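Local structure of organophosphorus hydrolase (Pseudomonas pseudoalcaligenes, 4LE6) at residues I94-N99 and Y233-G238; D247-H252 and Q274-I279. The protein probably hydrolyses organophosphate triesters as a dizinc phosphotriesterase of the metallo-beta-lactamase superfamily. All coordinates share one frame; numbering follows the deposited sequence.

Contact 1: I94-N99 and Y233-G238; sequences INTGDN and YLFKSG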
ATOM      1  N   ILE A  94      -8.794  -5.716  15.960  1.00 21.71           N
ATOM      2  CA  ILE A  94     -10.011  -6.182  15.325  1.00 21.53           C
ATOM      3  C   ILE A  94     -11.181  -5.956  16.271  1.00 21.77           C
ATOM      4  O   ILE A  94     -11.173  -6.400  17.426  1.00 19.65           O
ATOM      5  CB  ILE A  94      -9.888  -7.656  14.912  1.00 21.77           C
ATOM      6  CG1 ILE A  94      -8.726  -7.795  13.915  1.00 26.33           C
ATOM      7  CG2 ILE A  94     -11.173  -8.150  14.255  1.00 19.06           C
ATOM      8  CD1 ILE A  94      -8.408  -9.196  13.515  1.00 25.86           C
ATOM      9  N   ASN A  95     -12.161  -5.211  15.776  1.00 19.93           N
ATOM     10  CA  ASN A  95     -13.391  -4.941  16.516  1.00 19.85           C
ATOM     11  C   ASN A  95     -14.432  -5.915  15.970  1.00 19.59           C
ATOM     12  O   ASN A  95     -14.878  -5.783  14.820  1.00 17.36           O
ATOM     13  CB  ASN A  95     -13.824  -3.481  16.293  1.00 21.65           C
ATOM     14  CG  ASN A  95     -15.074  -3.108  17.075  1.00 21.63           C
ATOM     15  OD1 ASN A  95     -15.935  -3.948  17.304  1.00 20.39           O
ATOM     16  ND2 ASN A  95     -15.183  -1.840  17.481  1.00 24.68           N
ATOM     17  N   THR A  96     -14.773  -6.923  16.773  1.00 19.89           N
ATOM     18  CA  THR A  96     -15.664  -7.989  16.352  1.00 21.75           C
ATOM     19  C   THR A  96     -17.109  -7.712  16.761  1.00 26.15           C
ATOM     20  O   THR A  96     -17.969  -8.575  16.612  1.00 27.38           O
ATOM     21  CB  THR A  96     -15.289  -9.327  17.019  1.00 22.58           C
ATOM     22  OG1 THR A  96     -15.544  -9.251  18.432  1.00 25.56           O
ATOM     23  CG2 THR A  96     -13.849  -9.647  16.795  1.00 22.92           C
ATOM     24  N   GLY A  97     -17.367  -6.522  17.293  1.00 25.13           N
ATOM     25  CA  GLY A  97     -18.645  -6.248  17.934  1.00 24.02           C
ATOM     26  C   GLY A  97     -18.697  -6.781  19.366  1.00 28.59           C
ATOM     27  O   GLY A  97     -19.058  -6.054  20.293  1.00 29.19           O
ATOM     28  N   ASP A  98     -18.333  -8.046  19.556  1.00 30.06           N
ATOM     29  CA  ASP A  98     -18.306  -8.637  20.887  1.00 28.66           C
ATOM     30  C   ASP A  98     -17.078  -8.215  21.678  1.00 23.50           C
ATOM     31  O   ASP A  98     -17.139  -8.067  22.889  1.00 22.63           O
ATOM     32  CB  ASP A  98     -18.330 -10.169  20.810  1.00 31.96           C
ATOM     33  CG  ASP A  98     -19.634 -10.701  20.267  1.00 38.79           C
ATOM     34  OD1 ASP A  98     -20.662 -10.552  20.956  1.00 40.22           O
ATOM     35  OD2 ASP A  98     -19.633 -11.260  19.150  1.00 41.98           O
ATOM     36  N   ASN A  99     -15.955  -8.075  20.989  1.00 21.56           N
ATOM     37  CA  ASN A  99     -14.688  -7.747  21.621  1.00 24.06           C
ATOM     38  C   ASN A  99     -13.870  -6.754  20.803  1.00 23.05           C
ATOM     39  O   ASN A  99     -13.949  -6.723  19.566  1.00 22.38           O
ATOM     40  CB  ASN A  99     -13.844  -9.008  21.790  1.00 27.61           C
ATOM     41  CG  ASN A  99     -14.509 -10.046  22.672  1.00 29.60           C
ATOM     42  OD1 ASN A  99     -15.219 -10.934  22.185  1.00 28.37           O
ATOM     43  ND2 ASN A  99     -14.286  -9.941  23.979  1.00 27.44           N
ATOM     44  N   TYR A 233      -3.710 -16.510  14.498  1.00 20.36           N
ATOM     45  CA  TYR A 233      -5.097 -16.366  14.941  1.00 21.31           C
ATOM     46  C   TYR A 233      -6.049 -16.169  13.768  1.00 23.10           C
ATOM     47  O   TYR A 233      -5.833 -15.311  12.922  1.00 26.73           O
ATOM     48  CB  TYR A 233      -5.218 -15.215  15.946  1.00 22.44           C
ATOM     49  CG  TYR A 233      -4.397 -15.442  17.204  1.00 19.81           C
ATOM     50  CD1 TYR A 233      -4.836 -16.298  18.208  1.00 22.70           C
ATOM     51  CD2 TYR A 233      -3.174 -14.820  17.370  1.00 21.71           C
ATOM     52  CE1 TYR A 233      -4.081 -16.514  19.348  1.00 24.77           C
ATOM     53  CE2 TYR A 233      -2.419 -15.016  18.495  1.00 21.44           C
ATOM     54  CZ  TYR A 233      -2.873 -15.869  19.485  1.00 24.93           C
ATOM     55  OH  TYR A 233      -2.102 -16.055  20.612  1.00 24.96           O
ATOM     56  N   LEU A 234      -7.122 -16.953  13.753  1.00 24.41           N
ATOM     57  CA  LEU A 234      -8.102 -16.898  12.678  1.00 22.50           C
ATOM     58  C   LEU A 234      -9.369 -16.171  13.144  1.00 21.64           C
ATOM     59  O   LEU A 234      -9.932 -16.495  14.201  1.00 24.38           O
ATOM     60  CB  LEU A 234      -8.431 -18.315  12.215  1.00 22.53           C
ATOM     61  CG  LEU A 234      -9.412 -18.472  11.059  1.00 24.99           C
ATOM     62  CD1 LEU A 234      -8.826 -17.908   9.775  1.00 24.36           C
ATOM     63  CD2 LEU A 234      -9.752 -19.958  10.920  1.00 27.41           C
ATOM     64  N   PHE A 235      -9.768 -15.182  12.345  1.00 20.61           N
ATOM     65  CA  PHE A 235     -10.982 -14.396  12.536  1.00 20.90           C
ATOM     66  C   PHE A 235     -11.920 -14.693  11.372  1.00 23.35           C
ATOM     67  O   PHE A 235     -11.496 -14.662  10.208  1.00 23.35           O
ATOM     68  CB  PHE A 235     -10.648 -12.899  12.576  1.00 19.23           C
ATOM     69  CG  PHE A 235      -9.888 -12.494  13.793  1.00 20.47           C
ATOM     70  CD1 PHE A 235      -8.531 -12.728  13.890  1.00 19.23           C
ATOM     71  CD2 PHE A 235     -10.538 -11.922  14.866  1.00 22.76           C
ATOM     72  CE1 PHE A 235      -7.844 -12.390  15.046  1.00 19.68           C
ATOM     73  CE2 PHE A 235      -9.863 -11.583  16.004  1.00 22.11           C
ATOM     74  CZ  PHE A 235      -8.516 -11.826  16.101  1.00 19.52           C
ATOM     75  N   LYS A 236     -13.170 -15.012  11.686  1.00 22.78           N
ATOM     76  CA  LYS A 236     -14.191 -15.328  10.685  1.00 25.31           C
ATOM     77  C   LYS A 236     -15.454 -14.528  10.942  1.00 28.05           C
ATOM     78  O   LYS A 236     -15.957 -14.511  12.068  1.00 25.62           O
ATOM     79  CB  LYS A 236     -14.587 -16.796  10.771  1.00 24.88           C
ATOM     80  CG  LYS A 236     -13.485 -17.793  10.472  1.00 32.81           C
ATOM     81  CD  LYS A 236     -14.096 -19.201  10.377  1.00 41.71           C
ATOM     82  CE  LYS A 236     -13.235 -20.252  11.061  1.00 53.91           C
ATOM     83  NZ  LYS A 236     -13.960 -21.561  11.229  1.00 64.12           N
ATOM     84  N   SER A 237     -15.977 -13.889   9.903  1.00 27.59           N
ATOM     85  CA  SER A 237     -17.244 -13.181   9.992  1.00 29.32           C
ATOM     86  C   SER A 237     -17.840 -13.108   8.594  1.00 31.16           C
ATOM     87  O   SER A 237     -17.115 -12.826   7.641  1.00 29.80           O
ATOM     88  CB  SER A 237     -17.003 -11.767  10.535  1.00 28.50           C
ATOM     89  OG  SER A 237     -18.193 -10.993  10.474  1.00 25.00           O
ATOM     90  N   GLY A 238     -19.135 -13.389   8.470  1.00 31.61           N
ATOM     91  CA  GLY A 238     -19.841 -13.237   7.208  1.00 31.73           C
ATOM     92  C   GLY A 238     -19.206 -13.941   6.024  1.00 35.40           C
ATOM     93  O   GLY A 238     -19.161 -13.381   4.928  1.00 35.20           O
TER
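Ile94 and Phe235 meet between the two facing beta-sheets of the alpha-beta/beta-alpha sandwich that defines the metallo-beta-lactamase fold, packing the sheets together through side chains, with no hydrogen bond between the two segments. Strands 85-95 and 231-237 belong to different sheets, and the CA atoms of the pair stay 8.7 Å apart while their side chains close the gap from opposite directions. Ile94 has CG1 anti to its carbonyl carbon (chi1 -60°) and runs on extended at chi2 (175°), which delivers CD1 over the middle of the Phe235 ring, a CH-pi contact 3.4 Å from its centroid and 4° off the ring normal. CG2 of Ile94 lies toward the CD2-CE2 side of the ring, 3.9 Å from Phe235 CD2. Around this tight spot, Ile103 and Val244 touch both residues. The packing thins toward the turn after strand 85-95, where Thr96 CG2 grazes the ring edge at 4.5 Å from Phe235 CD2. Beyond it the chain bends away to exposed Asp98; Asn95 ND2 bonds Tyr127 OH and Pro27 O of the second subunit. Asn99 N donates to Thr96 OG1 (2.8 Å), an ST motif, and Gly97 N closes an Asx turn on Asn95 OD1 at 2.9 Å.

Contact 2: D247-H252 and Q274-I279; sequences DILLNH and QSRQRI. With ZN (zinc ion), chain J; ZN (zinc ion), chain K.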
ATOM      1  N   ASP A 247       4.767 -14.350  12.537  1.00 19.50           N
ATOM      2  CA  ASP A 247       6.052 -14.384  11.863  1.00 21.13           C
ATOM      3  C   ASP A 247       6.244 -15.629  10.977  1.00 24.20           C
ATOM      4  O   ASP A 247       7.347 -16.183  10.898  1.00 22.85           O
ATOM      5  CB  ASP A 247       7.161 -14.281  12.914  1.00 20.82           C
ATOM      6  CG  ASP A 247       7.324 -12.867  13.452  1.00 22.96           C
ATOM      7  OD1 ASP A 247       6.411 -12.043  13.242  1.00 20.02           O
ATOM      8  OD2 ASP A 247       8.364 -12.587  14.090  1.00 20.55           O
ATOM      9  N   ILE A 248       5.177 -16.046  10.299  1.00 23.90           N
ATOM     10  CA  ILE A 248       5.253 -17.097   9.270  1.00 25.24           C
ATOM     11  C   ILE A 248       6.355 -16.805   8.267  1.00 26.17           C
ATOM     12  O   ILE A 248       7.036 -17.703   7.781  1.00 26.42           O
ATOM     13  CB  ILE A 248       3.917 -17.193   8.489  1.00 26.70           C
ATOM     14  CG1 ILE A 248       2.797 -17.638   9.425  1.00 28.59           C
ATOM     15  CG2 ILE A 248       4.037 -18.134   7.268  1.00 27.34           C
ATOM     16  CD1 ILE A 248       3.107 -18.927  10.218  1.00 30.79           C
ATOM     17  N   LEU A 249       6.541 -15.536   7.946  1.00 24.98           N
ATOM     18  CA  LEU A 249       7.701 -15.178   7.167  1.00 28.22           C
ATOM     19  C   LEU A 249       8.082 -13.751   7.456  1.00 25.24           C
ATOM     20  O   LEU A 249       7.287 -12.959   7.957  1.00 24.26           O
ATOM     21  CB  LEU A 249       7.508 -15.436   5.673  1.00 32.36           C
ATOM     22  CG  LEU A 249       6.410 -14.713   4.902  1.00 31.63           C
ATOM     23  CD1 LEU A 249       6.928 -13.398   4.311  1.00 27.53           C
ATOM     24  CD2 LEU A 249       5.903 -15.631   3.805  1.00 29.88           C
ATOM     25  N   LEU A 250       9.336 -13.478   7.166  1.00 23.08           N
ATOM     26  CA  LEU A 250       9.992 -12.251   7.543  1.00 29.86           C
ATOM     27  C   LEU A 250      10.311 -11.367   6.344  1.00 29.31           C
ATOM     28  O   LEU A 250      10.507 -10.172   6.509  1.00 27.96           O
ATOM     29  CB  LEU A 250      11.298 -12.607   8.232  1.00 38.16           C
ATOM     30  CG  LEU A 250      11.617 -11.793   9.478  1.00 52.75           C
ATOM     31  CD1 LEU A 250      11.164 -12.550  10.726  1.00 53.28           C
ATOM     32  CD2 LEU A 250      13.100 -11.512   9.480  1.00 64.60           C
ATOM     33  N   ASN A 251      10.391 -11.953   5.152  1.00 27.36           N
ATOM     34  CA  ASN A 251      10.750 -11.191   3.952  1.00 25.58           C
ATOM     35  C   ASN A 251       9.880 -11.589   2.772  1.00 23.31           C
ATOM     36  O   ASN A 251      10.029 -12.684   2.223  1.00 22.38           O
ATOM     37  CB  ASN A 251      12.225 -11.404   3.618  1.00 23.51           C
ATOM     38  CG  ASN A 251      12.724 -10.477   2.512  1.00 27.99           C
ATOM     39  OD1 ASN A 251      12.071 -10.309   1.482  1.00 26.93           O
ATOM     40  ND2 ASN A 251      13.887  -9.868   2.726  1.00 32.00           N
ATOM     41  N   HIS A 252       8.968 -10.698   2.394  1.00 23.29           N
ATOM     42  CA  HIS A 252       7.965 -10.991   1.377  1.00 24.37           C
ATOM     43  C   HIS A 252       8.612 -11.179   0.000  1.00 26.24           C
ATOM     44  O   HIS A 252       8.047 -11.848  -0.866  1.00 26.63           O
ATOM     45  CB  HIS A 252       6.963  -9.848   1.291  1.00 26.11           C
ATOM     46  CG  HIS A 252       7.522  -8.632   0.628  1.00 26.42           C
ATOM     47  ND1 HIS A 252       8.353  -7.751   1.282  1.00 30.76           N
ATOM     48  CD2 HIS A 252       7.417  -8.179  -0.642  1.00 25.22           C
ATOM     49  CE1 HIS A 252       8.718  -6.791   0.451  1.00 31.51           C
ATOM     50  NE2 HIS A 252       8.165  -7.028  -0.725  1.00 32.01           N
ATOM     51  N   GLN A 274       8.404 -25.905   7.720  1.00 29.38           N
ATOM     52  CA  GLN A 274       7.219 -26.766   7.562  1.00 28.96           C
ATOM     53  C   GLN A 274       5.885 -26.026   7.820  1.00 27.38           C
ATOM     54  O   GLN A 274       4.911 -26.086   7.014  1.00 27.16           O
ATOM     55  CB  GLN A 274       7.329 -27.975   8.493  1.00 33.54           C
ATOM     56  CG  GLN A 274       6.238 -29.024   8.280  1.00 37.76           C
ATOM     57  CD  GLN A 274       6.293 -30.172   9.298  1.00 47.17           C
ATOM     58  OE1 GLN A 274       6.835 -30.022  10.394  1.00 56.89           O
ATOM     59  NE2 GLN A 274       5.717 -31.314   8.939  1.00 44.32           N
ATOM     60  N   SER A 275       5.840 -25.297   8.928  1.00 29.40           N
ATOM     61  CA  SER A 275       4.650 -24.499   9.240  1.00 33.27           C
ATOM     62  C   SER A 275       4.392 -23.446   8.161  1.00 32.59           C
ATOM     63  O   SER A 275       3.250 -23.233   7.741  1.00 32.56           O
ATOM     64  CB  SER A 275       4.821 -23.819  10.590  1.00 34.82           C
ATOM     65  OG  SER A 275       5.045 -24.801  11.574  1.00 33.46           O
ATOM     66  N   ARG A 276       5.448 -22.787   7.700  1.00 31.68           N
ATOM     67  CA  ARG A 276       5.285 -21.805   6.617  1.00 28.83           C
ATOM     68  C   ARG A 276       4.707 -22.446   5.338  1.00 27.70           C
ATOM     69  O   ARG A 276       3.735 -21.940   4.762  1.00 27.25           O
ATOM     70  CB  ARG A 276       6.613 -21.129   6.299  1.00 29.04           C
ATOM     71  CG  ARG A 276       6.555 -20.199   5.073  1.00 26.36           C
ATOM     72  CD  ARG A 276       7.764 -19.269   4.998  1.00 25.85           C
ATOM     73  NE  ARG A 276       9.033 -19.987   5.124  1.00 28.74           N
ATOM     74  CZ  ARG A 276       9.776 -20.023   6.224  1.00 27.59           C
ATOM     75  NH1 ARG A 276      10.904 -20.706   6.231  1.00 31.40           N
ATOM     76  NH2 ARG A 276       9.405 -19.394   7.326  1.00 24.02           N
ATOM     77  N   GLN A 277       5.293 -23.560   4.903  1.00 27.97           N
ATOM     78  CA  GLN A 277       4.778 -24.264   3.719  1.00 30.60           C
ATOM     79  C   GLN A 277       3.293 -24.608   3.868  1.00 30.93           C
ATOM     80  O   GLN A 277       2.468 -24.347   2.959  1.00 29.58           O
ATOM     81  CB  GLN A 277       5.583 -25.530   3.475  1.00 32.71           C
ATOM     82  CG  GLN A 277       6.993 -25.255   2.971  1.00 35.20           C
ATOM     83  CD  GLN A 277       7.058 -24.991   1.466  1.00 42.49           C
ATOM     84  OE1 GLN A 277       6.044 -24.711   0.817  1.00 42.57           O
ATOM     85  NE2 GLN A 277       8.261 -25.082   0.907  1.00 46.85           N
ATOM     86  N   ARG A 278       2.942 -25.158   5.030  1.00 30.09           N
ATOM     87  CA  ARG A 278       1.557 -25.549   5.277  0.74 29.73           C
ATOM     88  C   ARG A 278       0.606 -24.355   5.281  1.00 27.27           C
ATOM     89  O   ARG A 278      -0.468 -24.380   4.636  1.00 25.76           O
ATOM     90  CB  ARG A 278       1.452 -26.284   6.609  0.74 31.69           C
ATOM     91  CG  ARG A 278       0.039 -26.649   6.995  0.74 33.16           C
ATOM     92  CD  ARG A 278       0.028 -27.678   8.115  0.74 35.03           C
ATOM     93  NE  ARG A 278       0.643 -27.153   9.336  0.74 33.83           N
ATOM     94  CZ  ARG A 278       0.015 -26.403  10.234  0.74 32.10           C
ATOM     95  NH1 ARG A 278       0.665 -25.983  11.309  0.74 35.32           N
ATOM     96  NH2 ARG A 278      -1.257 -26.069  10.069  0.74 28.65           N
ATOM     97  N   ILE A 279       0.976 -23.320   6.024  1.00 26.39           N
ATOM     98  CA  ILE A 279       0.125 -22.143   6.146  1.00 23.36           C
ATOM     99  C   ILE A 279      -0.019 -21.432   4.792  1.00 23.58           C
ATOM    100  O   ILE A 279      -1.093 -20.918   4.457  1.00 22.77           O
ATOM    101  CB  ILE A 279       0.679 -21.182   7.217  1.00 23.62           C
ATOM    102  CG1 ILE A 279       0.587 -21.826   8.617  1.00 28.40           C
ATOM    103  CG2 ILE A 279      -0.070 -19.835   7.210  1.00 23.31           C
ATOM    104  CD1 ILE A 279      -0.822 -22.207   9.061  1.00 31.71           C
TER
HETATM  105 ZN    ZN J 405       9.489 -13.284  15.899  1.00 24.94          ZN
HETATM  106 ZN    ZN K 406       8.584 -10.537  14.656  1.00 20.50          ZN
HETATM  107  O   HOH W   1       9.926 -11.206  15.698  1.00 14.52           O
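Arg276 lies along Ile248 and grips its carbonyl oxygen, tying helix 269-286 to the loop that leaves strand 240-246 at the dizinc site of this metallo-beta-lactamase fold. The arginine starts extended, CG anti to the backbone N (chi1 174°), then bends at chi3 (51°), turning the guanidinium edge to the loop. NH2 donates to Ile248 O at 2.9 Å in a nearly straight bond, the oxygen lying 1° out of the guanidinium plane though the donor is tilted from the carbonyl plane. NE is bonded to Pro259 O and NH1 to a partner elsewhere, which together with the Ile248 bond restrains the rotation of the group. Ile248 CG2 sits 3.9 Å from Arg276 CG as the two side chains run antiparallel alongside one another, and Leu249 CB approaches Arg276 CD equally closely. The other branch of Ile248 sends CD1 to Ile279 CG1 at 4.2 Å, roughly perpendicular to that side chain. Just before Ile248, Asp247 OD2 bridges both zinc ions, 2.2 Å from the chain J ion and 2.1 Å from the chain K ion. At least two acceptors of buried Arg276, Ile248 O and Pro259 O, are backbone carbonyls, and the first bond is consistent with a second-shell role in positioning the bridging aspartate.

Overall arrangement
Contacts 1 and 2 follow one another along the chain, the first closing before the second opens, and their centres lie 23 Å apart, with nearest atoms about 8 Å apart and no direct touch. The sheet containing strands 231-237 and 240-246 connects them. In contact 1 its inner side meets the other sheet through strand 85-95; in contact 2 helix 269-286 covers its outer face, Ile279 resting on Leu243 and Trp245. Strand 240-246 pairs with strand 231-237 and runs directly into the 247-252 loop. Together the two contacts sample successive layers of the sandwich, sheet on sheet and then helix against loop and sheet, but only contact 2 reaches the zinc site.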